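Local coordinates for protein epimerase (Methylomonas sp. DH-1, PDB 7CJ5) that catalyses the reversible epimerization of ketoses at C3, with L-ribulose as its preferred substrate and manganese as its metal cofactor, at residues A[12-17]-A[41-46]; A[6-11]-A[37-42]. One frame throughout, in Å; residues are numbered along the deposited sequence.

Overall arrangement
Both interactions join the first two neighbouring strands of the parallel barrel, 8-12 and 39-43, and both are buried; they share Glu41 and Ile42 and follow one another along the same strand pair. Interaction 2 (6-11 with 37-42) takes the N-terminal part of the pair: a ladder of backbone bonds, with tyrosine rings laid against glycines and a partly exposed aspartate that holds a second sugar. Interaction 1 (12-17 with 41-46) takes the C-terminal end, where the strands give way to loops: one backbone bond, small apolar contacts and a histidine turned to the substrate pocket. The two meet where Ala13 CB packs on Ile40 CD1 and Trp16 lies against Gly11.

Interaction 1: residues A[12-17]-A[41-46]; sequences HALVWS and EIALLD. With FUD (D-fructose), chain D.
His12 and Glu41 both send CG anti to their own backbone N (chi1 -161° and -175°), and these torsions swing the imidazole and the carboxylate close to each other; the parallel pairing of the two residues in register has already set both on one face of the sheet, inside the barrel. The carboxylate chain is extended, and OE2 comes to 3.4 Å from His12 CD2, with the two planes 56° apart; its own hydrogen bond goes to Ser69, while OE1 is held by Tyr209, Thr244 and His211. The ring is fixed in rotation through ND1, to which Leu14 N donates at 3.1 Å, lying almost in the ring plane. At the ring edge NE2 faces O6 of D-fructose in a weak bond, a doubtful position because NE2 is modelled too close to the sugar.

This is the C-terminal rim of a TIM barrel, where the ends of parallel strands carry the substrate and metal ligands; His12 binds D-fructose and D-allulose. The last pairing of strands 8-12 and 39-43 is made here by Ala13 N, which donates to Glu41 O at 2.9 Å in a nearly straight bond. Beyond it the backbone of 13-17 curls into a turn, Ala13 O accepting from both Trp16 N and Ser17 N, and Leu14 sets CG and CD2 against Ala43 CB, each at 3.8 Å.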
loop_
_atom_site.group_PDB
_atom_site.type_symbol
_atom_site.label_atom_id
_atom_site.label_comp_id
_atom_site.label_asym_id
_atom_site.label_seq_id
_atom_site.Cartn_x
_atom_site.Cartn_y
_atom_site.Cartn_z
ATOM N N HIS A 12 0.562 -13.377 15.804
ATOM C CA HIS A 12 -0.695 -13.483 15.025
ATOM C C HIS A 12 -0.906 -14.953 14.645
ATOM O O HIS A 12 0.019 -15.553 14.073
ATOM C CB HIS A 12 -0.659 -12.569 13.798
ATOM C CG HIS A 12 -2.012 -12.277 13.246
ATOM N ND1 HIS A 12 -2.796 -13.255 12.677
ATOM C CD2 HIS A 12 -2.720 -11.129 13.179
ATOM C CE1 HIS A 12 -3.926 -12.719 12.260
ATOM N NE2 HIS A 12 -3.908 -11.410 12.559
ATOM N N ALA A 13 -2.075 -15.512 14.954
ATOM C CA ALA A 13 -2.404 -16.930 14.687
ATOM C C ALA A 13 -2.109 -17.250 13.222
ATOM O O ALA A 13 -1.685 -18.374 12.941
ATOM C CB ALA A 13 -3.850 -17.218 15.012
ATOM N N LEU A 14 -2.341 -16.301 12.313
ATOM C CA LEU A 14 -2.281 -16.576 10.854
ATOM C C LEU A 14 -0.830 -16.768 10.415
ATOM O O LEU A 14 -0.634 -17.227 9.296
ATOM C CB LEU A 14 -2.942 -15.441 10.070
ATOM C CG LEU A 14 -4.441 -15.263 10.289
ATOM C CD1 LEU A 14 -5.001 -14.288 9.270
ATOM C CD2 LEU A 14 -5.189 -16.586 10.232
ATOM N N VAL A 15 0.146 -16.429 11.262
ATOM C CA VAL A 15 1.581 -16.742 10.999
ATOM C C VAL A 15 1.751 -18.266 10.925
ATOM O O VAL A 15 2.643 -18.722 10.201
ATOM C CB VAL A 15 2.502 -16.124 12.064
ATOM C CG1 VAL A 15 3.903 -16.721 12.018
ATOM C CG2 VAL A 15 2.542 -14.612 11.927
ATOM N N TRP A 16 0.911 -19.025 11.636
ATOM C CA TRP A 16 1.061 -20.500 11.776
ATOM C C TRP A 16 -0.075 -21.235 11.060
ATOM O O TRP A 16 0.205 -22.278 10.475
ATOM C CB TRP A 16 1.136 -20.923 13.250
ATOM C CG TRP A 16 2.410 -20.538 13.936
ATOM C CD1 TRP A 16 3.589 -21.233 13.940
ATOM C CD2 TRP A 16 2.643 -19.349 14.708
ATOM N NE1 TRP A 16 4.526 -20.561 14.675
ATOM C CE2 TRP A 16 3.980 -19.399 15.149
ATOM C CE3 TRP A 16 1.857 -18.248 15.065
ATOM C CZ2 TRP A 16 4.542 -18.396 15.941
ATOM C CZ3 TRP A 16 2.411 -17.258 15.843
ATOM C CH2 TRP A 16 3.736 -17.333 16.271
ATOM N N SER A 17 -1.311 -20.741 11.135
ATOM C CA SER A 17 -2.503 -21.522 10.714
ATOM C C SER A 17 -3.543 -20.662 9.978
ATOM O O SER A 17 -3.909 -19.576 10.473
ATOM C CB SER A 17 -3.097 -22.218 11.902
ATOM O OG SER A 17 -4.313 -22.854 11.535
ATOM N N GLU A 41 -2.794 -13.737 19.103
ATOM C CA GLU A 41 -3.876 -12.916 18.517
ATOM C C GLU A 41 -4.674 -13.826 17.578
ATOM O O GLU A 41 -4.158 -14.208 16.513
ATOM C CB GLU A 41 -3.304 -11.699 17.807
ATOM C CG GLU A 41 -4.388 -10.768 17.289
ATOM C CD GLU A 41 -3.836 -9.523 16.631
ATOM O OE1 GLU A 41 -2.987 -8.875 17.259
ATOM O OE2 GLU A 41 -4.236 -9.223 15.492
ATOM N N ILE A 42 -5.873 -14.207 17.990
ATOM C CA ILE A 42 -6.721 -15.160 17.222
ATOM C C ILE A 42 -7.509 -14.376 16.180
ATOM O O ILE A 42 -8.116 -13.374 16.551
ATOM C CB ILE A 42 -7.637 -15.960 18.153
ATOM C CG1 ILE A 42 -6.820 -16.738 19.185
ATOM C CG2 ILE A 42 -8.550 -16.862 17.337
ATOM C CD1 ILE A 42 -7.659 -17.357 20.277
ATOM N N ALA A 43 -7.468 -14.817 14.923
ATOM C CA ALA A 43 -8.185 -14.173 13.800
ATOM C C ALA A 43 -9.637 -14.658 13.837
ATOM O O ALA A 43 -9.855 -15.869 13.721
ATOM C CB ALA A 43 -7.498 -14.496 12.495
ATOM N N LEU A 44 -10.585 -13.751 14.069
ATOM C CA LEU A 44 -12.018 -14.092 14.249
ATOM C C LEU A 44 -12.823 -13.584 13.045
ATOM O O LEU A 44 -13.942 -13.060 13.248
ATOM C CB LEU A 44 -12.509 -13.473 15.559
ATOM C CG LEU A 44 -11.955 -14.104 16.833
ATOM C CD1 LEU A 44 -12.597 -13.480 18.066
ATOM C CD2 LEU A 44 -12.149 -15.613 16.825
ATOM N N LEU A 45 -12.293 -13.753 11.833
ATOM C CA LEU A 45 -12.984 -13.320 10.588
ATOM C C LEU A 45 -14.328 -14.055 10.490
ATOM O O LEU A 45 -15.292 -13.461 9.955
ATOM C CB LEU A 45 -12.092 -13.578 9.368
ATOM C CG LEU A 45 -11.189 -12.406 8.977
ATOM C CD1 LEU A 45 -9.984 -12.309 9.906
ATOM C CD2 LEU A 45 -10.744 -12.520 7.523
ATOM N N ASP A 46 -14.394 -15.292 10.991
ATOM C CA ASP A 46 -15.665 -16.051 11.131
ATOM C C ASP A 46 -15.728 -16.648 12.532
ATOM O O ASP A 46 -15.272 -17.762 12.763
ATOM C CB ASP A 46 -15.832 -17.134 10.064
ATOM C CG ASP A 46 -17.158 -17.882 10.167
ATOM O OD1 ASP A 46 -17.958 -17.572 11.082
ATOM O OD2 ASP A 46 -17.380 -18.773 9.338
HETATM C C1 FUD D . -4.053 -6.473 7.377
HETATM C C2 FUD D . -3.525 -6.346 8.779
HETATM C C3 FUD D . -4.003 -7.338 9.809
HETATM C C4 FUD D . -5.505 -7.378 9.615
HETATM C C5 FUD D . -6.295 -8.484 10.311
HETATM C C6 FUD D . -5.484 -9.510 11.077
HETATM O O1 FUD D . -3.208 -5.785 6.452
HETATM O O2 FUD D . -2.724 -5.464 9.058
HETATM O O3 FUD D . -3.660 -6.908 11.130
HETATM O O4 FUD D . -5.951 -6.098 10.025
HETATM O O5 FUD D . -7.296 -7.900 11.143
HETATM O O6 FUD D . -6.415 -10.485 11.619
#

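Interaction 2: residues A[6-11]-A[37-42]; sequences RLEYGG and YDYIEI. With BDF (beta-D-fructopyranose), chain F.
Two adjacent parallel strands of the TIM barrel, 8-11 and 39-42, pair here edge to edge, their short axes 4.6 Å apart at closest and crossing at -49°. Gly10 lies opposite Tyr39 and Gly11 opposite Ile40. The ladder runs Tyr39 N to Tyr9 O, Gly11 N to Tyr39 O and Glu41 N to Gly11 O; Tyr9 O is gripped a second time by Asp38 N at 2.7 Å, nearly along the C=O axis.

Tyrosines cover the two glycines. Tyr39, its CG between backbone N and carbonyl carbon (chi1 70°), folds its ring back over the neighbouring strand, so that Gly10 CA stands 3.3 Å from the ring centroid in a CH-pi contact over the face. Tyr37, with CG anti to its carbonyl carbon, lays its ring over Gly11 on the other face of the sheet, the Gly11 CA lying 3.9 Å from the ring centroid and 5° off the normal. The extended chain of Glu8 crosses Tyr39 at about a right angle, CG 3.7 Å from CE1.

Asp38 ties the start of the pair together. Its OD2 takes Tyr9 N through the anti lone pair at 2.9 Å. The same OD2 also accepts from O3 of a beta-D-fructopyranose, while OD1 accepts from O4 of that sugar at 2.6 Å. O3 sits at the edge of the Tyr9 ring.

Helix 22-35 connects the two strands as a beta-alpha-beta unit. Tyr39 OH hydrogen-bonds Thr244, and Glu8 forms a salt bridge with Arg65 through OE2 and a hydrogen bond with His67 through OE1, bringing in flanking strands 242-245 and 65-72, while Tyr9 packs on helix 271-286, where Tyr37 OH hydrogen-bonds Ala275 O.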
loop_
_atom_site.group_PDB
_atom_site.type_symbol
_atom_site.label_atom_id
_atom_site.label_comp_id
_atom_site.label_asym_id
_atom_site.label_seq_id
_atom_site.Cartn_x
_atom_site.Cartn_y
_atom_site.Cartn_z
ATOM N N ARG A 6 -1.451 -4.245 29.697
ATOM C CA ARG A 6 -0.088 -4.567 30.171
ATOM C C ARG A 6 0.816 -4.659 28.947
ATOM O O ARG A 6 0.319 -4.998 27.855
ATOM C CB ARG A 6 -0.078 -5.867 30.981
ATOM C CG ARG A 6 -0.567 -7.081 30.204
ATOM C CD ARG A 6 -0.915 -8.249 31.109
ATOM N NE ARG A 6 0.261 -8.824 31.741
ATOM C CZ ARG A 6 0.288 -9.987 32.383
ATOM N NH1 ARG A 6 -0.802 -10.723 32.493
ATOM N NH2 ARG A 6 1.414 -10.414 32.916
ATOM N N LEU A 7 2.098 -4.364 29.128
ATOM C CA LEU A 7 3.109 -4.613 28.080
ATOM C C LEU A 7 3.162 -6.131 27.870
ATOM O O LEU A 7 3.510 -6.861 28.800
ATOM C CB LEU A 7 4.460 -4.043 28.519
ATOM C CG LEU A 7 5.568 -4.193 27.483
ATOM C CD1 LEU A 7 5.085 -3.679 26.135
ATOM C CD2 LEU A 7 6.839 -3.479 27.929
ATOM N N GLU A 8 2.782 -6.595 26.692
ATOM C CA GLU A 8 2.800 -8.045 26.374
ATOM C C GLU A 8 2.941 -8.207 24.864
ATOM O O GLU A 8 2.438 -7.341 24.127
ATOM C CB GLU A 8 1.551 -8.745 26.919
ATOM C CG GLU A 8 0.232 -8.118 26.499
ATOM C CD GLU A 8 -0.983 -8.808 27.105
ATOM O OE1 GLU A 8 -2.086 -8.243 27.032
ATOM O OE2 GLU A 8 -0.827 -9.923 27.647
ATOM N N TYR A 9 3.597 -9.293 24.451
ATOM C CA TYR A 9 3.981 -9.570 23.047
ATOM C C TYR A 9 3.146 -10.732 22.518
ATOM O O TYR A 9 3.038 -11.778 23.202
ATOM C CB TYR A 9 5.482 -9.830 22.962
ATOM C CG TYR A 9 6.311 -8.649 23.392
ATOM C CD1 TYR A 9 6.515 -7.585 22.535
ATOM C CD2 TYR A 9 6.830 -8.558 24.675
ATOM C CE1 TYR A 9 7.256 -6.483 22.917
ATOM C CE2 TYR A 9 7.574 -7.458 25.077
ATOM C CZ TYR A 9 7.791 -6.419 24.190
ATOM O OH TYR A 9 8.504 -5.315 24.553
ATOM N N GLY A 10 2.594 -10.541 21.321
ATOM C CA GLY A 10 1.670 -11.485 20.669
ATOM C C GLY A 10 2.185 -11.977 19.330
ATOM O O GLY A 10 2.808 -11.190 18.582
ATOM N N GLY A 11 1.922 -13.248 19.036
ATOM C CA GLY A 11 2.052 -13.827 17.688
ATOM C C GLY A 11 0.692 -13.892 17.028
ATOM O O GLY A 11 -0.245 -14.406 17.669
ATOM N N TYR A 37 6.171 -15.749 22.877
ATOM C CA TYR A 37 5.083 -14.747 22.991
ATOM C C TYR A 37 4.270 -14.996 24.265
ATOM O O TYR A 37 4.213 -16.142 24.754
ATOM C CB TYR A 37 4.205 -14.756 21.742
ATOM C CG TYR A 37 4.919 -14.278 20.505
ATOM C CD1 TYR A 37 5.105 -12.925 20.271
ATOM C CD2 TYR A 37 5.457 -15.175 19.599
ATOM C CE1 TYR A 37 5.768 -12.473 19.145
ATOM C CE2 TYR A 37 6.128 -14.741 18.468
ATOM C CZ TYR A 37 6.279 -13.384 18.236
ATOM O OH TYR A 37 6.954 -12.945 17.136
ATOM N N ASP A 38 3.696 -13.911 24.792
ATOM C CA ASP A 38 2.842 -13.890 26.007
ATOM C C ASP A 38 1.405 -14.264 25.634
ATOM O O ASP A 38 0.675 -14.790 26.512
ATOM C CB ASP A 38 2.874 -12.504 26.653
ATOM C CG ASP A 38 4.278 -12.054 26.999
ATOM O OD1 ASP A 38 4.951 -12.793 27.741
ATOM O OD2 ASP A 38 4.680 -10.971 26.531
ATOM N N TYR A 39 1.005 -14.001 24.389
ATOM C CA TYR A 39 -0.387 -14.231 23.932
ATOM C C TYR A 39 -0.382 -14.577 22.447
ATOM O O TYR A 39 0.611 -14.315 21.736
ATOM C CB TYR A 39 -1.295 -13.032 24.236
ATOM C CG TYR A 39 -1.041 -11.788 23.418
ATOM C CD1 TYR A 39 -0.148 -10.822 23.851
ATOM C CD2 TYR A 39 -1.686 -11.576 22.210
ATOM C CE1 TYR A 39 0.098 -9.682 23.108
ATOM C CE2 TYR A 39 -1.454 -10.437 21.454
ATOM C CZ TYR A 39 -0.549 -9.493 21.899
ATOM O OH TYR A 39 -0.287 -8.386 21.150
ATOM N N ILE A 40 -1.477 -15.189 22.016
ATOM C CA ILE A 40 -1.802 -15.383 20.580
ATOM C C ILE A 40 -2.928 -14.409 20.240
ATOM O O ILE A 40 -3.870 -14.260 21.054
ATOM C CB ILE A 40 -2.186 -16.840 20.263
ATOM C CG1 ILE A 40 -2.498 -17.011 18.775
ATOM C CG2 ILE A 40 -3.331 -17.320 21.143
ATOM C CD1 ILE A 40 -2.330 -18.425 18.293
ATOM N N GLU A 41 -2.794 -13.737 19.103
ATOM C CA GLU A 41 -3.876 -12.916 18.517
ATOM C C GLU A 41 -4.674 -13.826 17.578
ATOM O O GLU A 41 -4.158 -14.208 16.513
ATOM C CB GLU A 41 -3.304 -11.699 17.807
ATOM C CG GLU A 41 -4.388 -10.768 17.289
ATOM C CD GLU A 41 -3.836 -9.523 16.631
ATOM O OE1 GLU A 41 -2.987 -8.875 17.259
ATOM O OE2 GLU A 41 -4.236 -9.223 15.492
ATOM N N ILE A 42 -5.873 -14.207 17.990
ATOM C CA ILE A 42 -6.721 -15.160 17.222
ATOM C C ILE A 42 -7.509 -14.376 16.180
ATOM O O ILE A 42 -8.116 -13.374 16.551
ATOM C CB ILE A 42 -7.637 -15.960 18.153
ATOM C CG1 ILE A 42 -6.820 -16.738 19.185
ATOM C CG2 ILE A 42 -8.550 -16.862 17.337
ATOM C CD1 ILE A 42 -7.659 -17.357 20.277
HETATM C C1 BDF F . 7.202 -7.602 28.879
HETATM C C2 BDF F . 7.812 -8.877 29.441
HETATM C C3 BDF F . 6.961 -10.118 29.118
HETATM C C4 BDF F . 7.510 -11.330 29.861
HETATM C C5 BDF F . 7.554 -11.049 31.353
HETATM C C6 BDF F . 8.363 -9.793 31.608
HETATM O O1 BDF F . 8.142 -6.544 29.015
HETATM O O2 BDF F . 9.097 -9.083 28.907
HETATM O O3 BDF F . 6.984 -10.349 27.714
HETATM O O4 BDF F . 6.706 -12.480 29.594
HETATM O O5 BDF F . 6.228 -10.866 31.859
HETATM O O6 BDF F . 7.861 -8.674 30.856
#